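Local coordinates for uncharacterized protein (Xanthomonas campestris pv. campestris, PDB 3HIU) that is of unknown function but belongs to the DUF892 family of the ferritin-like clan and holds a sodium ion within its helical bundle, at residues Y15-A29 with I42-A54. Residues are numbered along the deposited sequence; the frame is centred on the assembly and turned at random.
With NA (sodium ion), chain J; EDO (1,2-ethanediol), chain N.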
ATOM      1  N   TYR B  15      11.644   5.063 -10.625  1.00 33.00           N
ATOM      2  CA  TYR B  15      11.506   6.237 -11.468  1.00 34.83           C
ATOM      3  C   TYR B  15      10.110   6.243 -12.074  1.00 40.89           C
ATOM      4  O   TYR B  15       9.462   7.282 -12.169  1.00 42.70           O
ATOM      5  CB  TYR B  15      12.557   6.236 -12.578  1.00 42.36           C
ATOM      6  CG  TYR B  15      12.456   7.442 -13.484  1.00 50.06           C
ATOM      7  CD1 TYR B  15      13.142   8.611 -13.190  1.00 54.21           C
ATOM      8  CD2 TYR B  15      11.658   7.420 -14.623  1.00 51.20           C
ATOM      9  CE1 TYR B  15      13.050   9.724 -14.008  1.00 54.40           C
ATOM     10  CE2 TYR B  15      11.559   8.530 -15.450  1.00 51.56           C
ATOM     11  CZ  TYR B  15      12.260   9.678 -15.134  1.00 54.49           C
ATOM     12  OH  TYR B  15      12.175  10.787 -15.943  1.00 58.09           O
ATOM     13  N   ALA B  16       9.657   5.060 -12.476  1.00 38.45           N
ATOM     14  CA  ALA B  16       8.375   4.902 -13.135  1.00 32.94           C
ATOM     15  C   ALA B  16       7.266   4.929 -12.100  1.00 33.75           C
ATOM     16  O   ALA B  16       6.162   5.395 -12.359  1.00 37.21           O
ATOM     17  CB  ALA B  16       8.354   3.601 -13.901  1.00 31.97           C
HETATM   18  N   MSE B  17       7.570   4.416 -10.920  1.00 29.22           N
HETATM   19  CA  MSE B  17       6.637   4.449  -9.812  1.00 24.70           C
HETATM   20  C   MSE B  17       6.353   5.904  -9.406  1.00 28.67           C
HETATM   21  O   MSE B  17       5.216   6.270  -9.100  1.00 26.96           O
HETATM   22  CB  MSE B  17       7.233   3.649  -8.657  1.00 16.00           C
HETATM   23  CG  MSE B  17       6.306   3.397  -7.508  1.00 21.21           C
HETATM   24 SE   MSE B  17       7.355   2.697  -6.025  0.70 42.71          SE
HETATM   25  CE  MSE B  17       8.262   1.251  -6.973  1.00152.15           C
ATOM     26  N   GLU B  18       7.393   6.729  -9.413  1.00 29.89           N
ATOM     27  CA  GLU B  18       7.273   8.139  -9.056  1.00 30.91           C
ATOM     28  C   GLU B  18       6.500   8.920 -10.095  1.00 29.59           C
ATOM     29  O   GLU B  18       5.896   9.946  -9.787  1.00 30.86           O
ATOM     30  CB  GLU B  18       8.655   8.777  -8.889  1.00 35.40           C
ATOM     31  CG  GLU B  18       9.459   8.220  -7.738  1.00 36.02           C
ATOM     32  CD  GLU B  18       8.785   8.447  -6.411  1.00 37.68           C
ATOM     33  OE1 GLU B  18       7.821   9.242  -6.351  1.00 38.80           O
ATOM     34  OE2 GLU B  18       9.222   7.831  -5.417  1.00 37.47           O
ATOM     35  N   LYS B  19       6.507   8.480 -11.317  1.00 33.26           N
ATOM     36  CA  LYS B  19       5.748   9.137 -12.378  1.00 43.18           C
ATOM     37  C   LYS B  19       4.264   8.777 -12.255  1.00 51.83           C
ATOM     38  O   LYS B  19       3.390   9.610 -12.509  1.00 54.58           O
ATOM     39  CB  LYS B  19       6.293   8.748 -13.757  1.00 46.18           C
ATOM     40  CG  LYS B  19       7.784   9.056 -13.961  1.00 51.19           C
ATOM     41  CD  LYS B  19       8.022  10.543 -14.183  1.00 57.06           C
ATOM     42  CE  LYS B  19       9.410  10.970 -13.735  1.00 59.92           C
ATOM     43  NZ  LYS B  19       9.544  12.459 -13.717  1.00 61.39           N
ATOM     44  N   GLU B  20       3.989   7.536 -11.854  1.00 53.38           N
ATOM     45  CA  GLU B  20       2.627   7.081 -11.588  1.00 51.88           C
ATOM     46  C   GLU B  20       2.087   7.741 -10.322  1.00 43.68           C
ATOM     47  O   GLU B  20       0.907   8.096 -10.238  1.00 46.60           O
ATOM     48  CB  GLU B  20       2.595   5.558 -11.438  1.00 64.72           C
ATOM     49  CG  GLU B  20       1.296   5.015 -10.857  1.00 80.36           C
ATOM     50  CD  GLU B  20       1.398   3.557 -10.431  1.00 93.18           C
ATOM     51  OE1 GLU B  20       2.531   3.070 -10.200  1.00 96.90           O
ATOM     52  OE2 GLU B  20       0.337   2.901 -10.320  1.00 97.06           O
ATOM     53  N   ALA B  21       2.957   7.898  -9.332  1.00 29.96           N
ATOM     54  CA  ALA B  21       2.578   8.586  -8.112  1.00 29.72           C
ATOM     55  C   ALA B  21       2.228  10.029  -8.454  1.00 39.97           C
ATOM     56  O   ALA B  21       1.178  10.534  -8.046  1.00 39.12           O
ATOM     57  CB  ALA B  21       3.713   8.528  -7.076  1.00 27.47           C
ATOM     58  N   GLU B  22       3.101  10.681  -9.223  1.00 44.06           N
ATOM     59  CA  GLU B  22       2.923  12.095  -9.567  1.00 42.52           C
ATOM     60  C   GLU B  22       1.620  12.369 -10.317  1.00 36.78           C
ATOM     61  O   GLU B  22       0.986  13.412 -10.117  1.00 34.51           O
ATOM     62  CB  GLU B  22       4.116  12.621 -10.365  1.00 46.19           C
ATOM     63  CG  GLU B  22       3.846  13.957 -11.035  1.00 54.69           C
ATOM     64  CD  GLU B  22       4.967  14.381 -11.964  1.00 63.77           C
ATOM     65  OE1 GLU B  22       6.138  14.035 -11.683  1.00 63.05           O
ATOM     66  OE2 GLU B  22       4.672  15.062 -12.974  1.00 68.11           O
ATOM     67  N   THR B  23       1.215  11.433 -11.168  1.00 31.53           N
ATOM     68  CA  THR B  23      -0.048  11.577 -11.882  1.00 39.86           C
ATOM     69  C   THR B  23      -1.265  11.196 -11.028  1.00 39.60           C
ATOM     70  O   THR B  23      -2.329  11.809 -11.150  1.00 36.49           O
ATOM     71  CB  THR B  23      -0.045  10.788 -13.198  1.00 47.33           C
ATOM     72  OG1 THR B  23       0.826  11.438 -14.131  1.00 53.57           O
ATOM     73  CG2 THR B  23      -1.454  10.723 -13.786  1.00 46.10           C
HETATM   74  N   MSE B  24      -1.099  10.196 -10.161  1.00 42.07           N
HETATM   75  CA  MSE B  24      -2.164   9.763  -9.256  1.00 43.26           C
HETATM   76  C   MSE B  24      -2.476  10.829  -8.203  1.00 43.21           C
HETATM   77  O   MSE B  24      -3.616  10.968  -7.756  1.00 46.82           O
HETATM   78  CB  MSE B  24      -1.787   8.444  -8.576  1.00 47.08           C
HETATM   79  CG  MSE B  24      -2.928   7.786  -7.793  1.00 51.75           C
HETATM   80 SE   MSE B  24      -2.333   6.219  -6.785  0.60 85.19          SE
HETATM   81  CE  MSE B  24      -1.013   5.557  -8.084  1.00 32.48           C
HETATM   82  N   MSE B  25      -1.455  11.580  -7.810  1.00 38.45           N
HETATM   83  CA  MSE B  25      -1.634  12.671  -6.870  1.00 33.83           C
HETATM   84  C   MSE B  25      -2.160  13.911  -7.568  1.00 40.58           C
HETATM   85  O   MSE B  25      -3.110  14.538  -7.095  1.00 42.28           O
HETATM   86  CB  MSE B  25      -0.317  13.000  -6.198  1.00 28.92           C
HETATM   87  CG  MSE B  25       0.296  11.820  -5.489  1.00 31.60           C
HETATM   88 SE   MSE B  25       1.664  12.422  -4.274  0.50 95.52          SE
HETATM   89  CE  MSE B  25       2.894  13.134  -5.583  1.00 29.12           C
ATOM     90  N   ALA B  26      -1.524  14.271  -8.681  1.00 46.72           N
ATOM     91  CA  ALA B  26      -1.945  15.417  -9.483  1.00 54.23           C
ATOM     92  C   ALA B  26      -3.388  15.253  -9.958  1.00 62.69           C
ATOM     93  O   ALA B  26      -3.976  16.176 -10.523  1.00 69.34           O
ATOM     94  CB  ALA B  26      -1.013  15.611 -10.671  1.00 52.84           C
ATOM     95  N   ALA B  27      -3.954  14.072  -9.720  1.00 61.55           N
ATOM     96  CA  ALA B  27      -5.338  13.796 -10.083  1.00 56.01           C
ATOM     97  C   ALA B  27      -6.245  13.603  -8.868  1.00 50.94           C
ATOM     98  O   ALA B  27      -7.461  13.748  -8.978  1.00 55.11           O
ATOM     99  CB  ALA B  27      -5.419  12.591 -11.004  1.00 57.17           C
HETATM  100  N   MSE B  28      -5.670  13.267  -7.715  1.00 42.39           N
HETATM  101  CA  MSE B  28      -6.473  13.169  -6.501  1.00 42.74           C
HETATM  102  C   MSE B  28      -6.701  14.580  -5.980  1.00 51.18           C
HETATM  103  O   MSE B  28      -7.735  14.877  -5.378  1.00 52.10           O
HETATM  104  CB  MSE B  28      -5.789  12.321  -5.435  1.00 36.74           C
HETATM  105  CG  MSE B  28      -6.754  11.557  -4.535  1.00 39.50           C
HETATM  106 SE   MSE B  28      -7.453   9.875  -5.292  1.00238.53          SE
HETATM  107  CE  MSE B  28      -8.871  10.547  -6.447  1.00 79.88           C
ATOM    108  N   ALA B  29      -5.725  15.446  -6.232  1.00 51.94           N
ATOM    109  CA  ALA B  29      -5.815  16.852  -5.865  1.00 50.59           C
ATOM    110  C   ALA B  29      -6.986  17.538  -6.565  1.00 56.97           C
ATOM    111  O   ALA B  29      -7.646  18.400  -5.982  1.00 59.67           O
ATOM    112  CB  ALA B  29      -4.515  17.563  -6.190  1.00 45.68           C
ATOM    113  N   ILE B  42      -1.441  17.131  -0.740  1.00 32.95           N
ATOM    114  CA  ILE B  42      -1.147  16.403  -1.956  1.00 31.75           C
ATOM    115  C   ILE B  42      -0.407  17.285  -2.970  1.00 36.22           C
ATOM    116  O   ILE B  42       0.542  16.835  -3.616  1.00 38.34           O
ATOM    117  CB  ILE B  42      -2.429  15.833  -2.548  1.00 29.63           C
ATOM    118  CG1 ILE B  42      -3.092  14.916  -1.526  1.00 28.45           C
ATOM    119  CG2 ILE B  42      -2.132  15.080  -3.822  1.00 32.20           C
ATOM    120  CD1 ILE B  42      -2.315  13.643  -1.285  1.00 32.12           C
ATOM    121  N   GLU B  43      -0.832  18.542  -3.093  1.00 34.75           N
ATOM    122  CA  GLU B  43      -0.186  19.501  -4.005  1.00 34.13           C
ATOM    123  C   GLU B  43       1.313  19.623  -3.718  1.00 33.60           C
ATOM    124  O   GLU B  43       2.142  19.570  -4.626  1.00 32.22           O
ATOM    125  CB  GLU B  43      -0.866  20.883  -3.926  1.00 31.42           C
ATOM    126  CG  GLU B  43      -2.117  21.026  -4.801  1.00 37.28           C
ATOM    127  CD  GLU B  43      -3.057  22.179  -4.388  1.00 47.68           C
ATOM    128  OE1 GLU B  43      -2.661  23.084  -3.614  1.00 41.56           O
ATOM    129  OE2 GLU B  43      -4.215  22.172  -4.857  1.00 57.81           O
ATOM    130  N   GLN B  44       1.643  19.773  -2.439  1.00 37.77           N
ATOM    131  CA  GLN B  44       3.025  19.839  -1.981  1.00 43.03           C
ATOM    132  C   GLN B  44       3.795  18.569  -2.308  1.00 39.35           C
ATOM    133  O   GLN B  44       5.004  18.617  -2.549  1.00 33.76           O
ATOM    134  CB  GLN B  44       3.057  20.075  -0.474  1.00 53.85           C
ATOM    135  CG  GLN B  44       4.438  19.988   0.154  1.00 61.38           C
ATOM    136  CD  GLN B  44       4.380  20.121   1.665  1.00 68.95           C
ATOM    137  OE1 GLN B  44       3.319  20.391   2.234  1.00 69.06           O
ATOM    138  NE2 GLN B  44       5.518  19.928   2.324  1.00 72.80           N
ATOM    139  N   HIS B  45       3.105  17.431  -2.304  1.00 42.56           N
ATOM    140  CA  HIS B  45       3.773  16.164  -2.599  1.00 45.32           C
ATOM    141  C   HIS B  45       3.893  15.888  -4.099  1.00 41.83           C
ATOM    142  O   HIS B  45       4.762  15.121  -4.523  1.00 37.54           O
ATOM    143  CB  HIS B  45       3.112  14.986  -1.872  1.00 46.46           C
ATOM    144  CG  HIS B  45       4.005  13.785  -1.734  1.00 44.74           C
ATOM    145  ND1 HIS B  45       5.359  13.887  -1.503  1.00 43.00           N
ATOM    146  CD2 HIS B  45       3.730  12.460  -1.771  1.00 45.70           C
ATOM    147  CE1 HIS B  45       5.883  12.678  -1.416  1.00 47.39           C
ATOM    148  NE2 HIS B  45       4.915  11.793  -1.577  1.00 49.13           N
ATOM    149  N   VAL B  46       3.034  16.516  -4.899  1.00 39.79           N
ATOM    150  CA  VAL B  46       3.194  16.439  -6.351  1.00 40.34           C
ATOM    151  C   VAL B  46       4.516  17.085  -6.762  1.00 40.94           C
ATOM    152  O   VAL B  46       5.173  16.626  -7.694  1.00 41.36           O
ATOM    153  CB  VAL B  46       2.017  17.075  -7.123  1.00 37.39           C
ATOM    154  CG1 VAL B  46       2.387  17.281  -8.589  1.00 34.45           C
ATOM    155  CG2 VAL B  46       0.787  16.193  -7.018  1.00 39.24           C
ATOM    156  N   GLU B  47       4.913  18.133  -6.043  1.00 38.61           N
ATOM    157  CA  GLU B  47       6.176  18.817  -6.318  1.00 42.67           C
ATOM    158  C   GLU B  47       7.376  18.057  -5.739  1.00 33.38           C
ATOM    159  O   GLU B  47       8.406  17.924  -6.391  1.00 31.49           O
ATOM    160  CB  GLU B  47       6.129  20.251  -5.789  1.00 52.73           C
ATOM    161  CG  GLU B  47       5.116  21.137  -6.500  1.00 63.48           C
ATOM    162  CD  GLU B  47       5.645  21.682  -7.813  1.00 74.85           C
ATOM    163  OE1 GLU B  47       4.832  22.106  -8.668  1.00 75.67           O
ATOM    164  OE2 GLU B  47       6.884  21.686  -7.987  1.00 80.75           O
ATOM    165  N   GLU B  48       7.229  17.561  -4.517  1.00 29.11           N
ATOM    166  CA  GLU B  48       8.219  16.686  -3.904  1.00 33.39           C
ATOM    167  C   GLU B  48       8.517  15.459  -4.784  1.00 38.19           C
ATOM    168  O   GLU B  48       9.685  15.107  -4.965  1.00 37.74           O
ATOM    169  CB  GLU B  48       7.761  16.244  -2.501  1.00 39.10           C
ATOM    170  CG  GLU B  48       8.108  17.234  -1.382  1.00 48.68           C
ATOM    171  CD  GLU B  48       7.023  17.371  -0.304  1.00 58.86           C
ATOM    172  OE1 GLU B  48       6.972  18.439   0.353  1.00 63.94           O
ATOM    173  OE2 GLU B  48       6.221  16.430  -0.110  1.00 59.00           O
ATOM    174  N   THR B  49       7.471  14.816  -5.319  1.00 32.64           N
ATOM    175  CA  THR B  49       7.635  13.645  -6.193  1.00 29.80           C
ATOM    176  C   THR B  49       8.455  13.977  -7.426  1.00 39.71           C
ATOM    177  O   THR B  49       9.423  13.290  -7.748  1.00 41.87           O
ATOM    178  CB  THR B  49       6.286  13.082  -6.679  1.00 33.50           C
ATOM    179  OG1 THR B  49       5.702  12.289  -5.643  1.00 41.84           O
ATOM    180  CG2 THR B  49       6.487  12.195  -7.903  1.00 30.44           C
ATOM    181  N   GLN B  50       8.055  15.027  -8.130  1.00 46.22           N
ATOM    182  CA  GLN B  50       8.810  15.475  -9.289  1.00 53.30           C
ATOM    183  C   GLN B  50      10.307  15.543  -8.969  1.00 57.89           C
ATOM    184  O   GLN B  50      11.146  15.168  -9.791  1.00 59.61           O
ATOM    185  CB  GLN B  50       8.281  16.826  -9.762  1.00 52.01           C
ATOM    186  CG  GLN B  50       6.827  16.759 -10.180  1.00 54.39           C
ATOM    187  CD  GLN B  50       6.165  18.117 -10.225  1.00 60.21           C
ATOM    188  OE1 GLN B  50       6.794  19.138  -9.947  1.00 62.43           O
ATOM    189  NE2 GLN B  50       4.883  18.138 -10.573  1.00 63.75           N
ATOM    190  N   GLN B  51      10.630  15.998  -7.762  1.00 56.31           N
ATOM    191  CA  GLN B  51      12.016  16.089  -7.317  1.00 55.21           C
ATOM    192  C   GLN B  51      12.621  14.737  -6.918  1.00 57.98           C
ATOM    193  O   GLN B  51      13.839  14.565  -6.942  1.00 64.11           O
ATOM    194  CB  GLN B  51      12.137  17.090  -6.174  1.00 51.40           C
ATOM    195  CG  GLN B  51      11.814  18.501  -6.598  1.00 55.15           C
ATOM    196  CD  GLN B  51      12.496  19.527  -5.732  1.00 63.35           C
ATOM    197  OE1 GLN B  51      12.717  19.299  -4.542  1.00 67.67           O
ATOM    198  NE2 GLN B  51      12.836  20.669  -6.321  1.00 64.16           N
ATOM    199  N   GLN B  52      11.771  13.782  -6.550  1.00 51.62           N
ATOM    200  CA  GLN B  52      12.232  12.432  -6.246  1.00 43.97           C
ATOM    201  C   GLN B  52      12.823  11.754  -7.471  1.00 47.74           C
ATOM    202  O   GLN B  52      14.022  11.496  -7.522  1.00 44.84           O
ATOM    203  CB  GLN B  52      11.097  11.586  -5.676  1.00 32.93           C
ATOM    204  CG  GLN B  52      10.974  11.738  -4.192  1.00 35.03           C
ATOM    205  CD  GLN B  52       9.680  11.188  -3.653  1.00 39.27           C
ATOM    206  OE1 GLN B  52       8.976  10.436  -4.328  1.00 40.48           O
ATOM    207  NE2 GLN B  52       9.352  11.569  -2.426  1.00 40.80           N
ATOM    208  N   SER B  53      11.972  11.472  -8.455  1.00 52.31           N
ATOM    209  CA  SER B  53      12.402  10.795  -9.670  1.00 49.50           C
ATOM    210  C   SER B  53      13.550  11.544 -10.357  1.00 47.24           C
ATOM    211  O   SER B  53      14.470  10.933 -10.873  1.00 43.60           O
ATOM    212  CB  SER B  53      11.221  10.612 -10.620  1.00 45.98           C
ATOM    213  OG  SER B  53      10.619  11.855 -10.919  1.00 46.03           O
ATOM    214  N   ALA B  54      13.499  12.870 -10.360  1.00 47.82           N
ATOM    215  CA  ALA B  54      14.607  13.651 -10.892  1.00 45.75           C
ATOM    216  C   ALA B  54      15.868  13.313 -10.112  1.00 44.10           C
ATOM    217  O   ALA B  54      16.977  13.389 -10.635  1.00 45.68           O
ATOM    218  CB  ALA B  54      14.313  15.125 -10.802  1.00 47.37           C
TER
HETATM  219 NA    NA J   2       6.169  10.332  -4.060  1.00 40.71          NA
HETATM  220  C1  EDO N 172      -6.076  24.426  -4.076  1.00 48.77           C
HETATM  221  O1  EDO N 172      -4.845  24.893  -3.506  1.00 53.71           O
HETATM  222  C2  EDO N 172      -7.161  25.482  -3.964  1.00 42.20           C
HETATM  223  O2  EDO N 172      -8.378  24.798  -3.691  1.00 45.43           O
HETATM  224  O   HOH W   1       8.098  12.313 -11.181  1.00 49.13           O
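The selenium of Met-25 approaches the His-45 ring obliquely, with SE 4.1 Å from the ring centroid and 59° off its normal. Over one face of that imidazole lies Thr-49 OG1, while His-45 ND1 donates to Glu-48 OE2, which lies tilted out of the ring plane. That bond and a second, from NE2 to Glu-137 on helix 124-159, limit the ring's rotation. Tyr-15 instead turns its edge to the other helix, its CD1 lying 3.5 Å from Ser-53 O. With segment axes 165° apart and 8.9 Å at closest approach, the helices form an antiparallel pair within the four-helix bundle expected of the ferritin-like clan. Met-25 is a knob in the hole made by Ile-42, His-45, Val-46 and Thr-49; its CB packs tightly on Val-46 CG2 at 3.5 Å. In the interior, sodium is bound by Thr-49 OG1 at 2.6 Å and Gln-52 OE1 at 2.8 Å, and the amide of Gln-52 is also held through NE2 by Gln-136. The Glu-18 chain, bent at chi2, brings its carboxylate beside that amide, the two planes 78° apart. Beside Lys-19, one water accepts from its NZ, donates to Glu-22 OE1 and hydrogen-bonds Ser-53 OG.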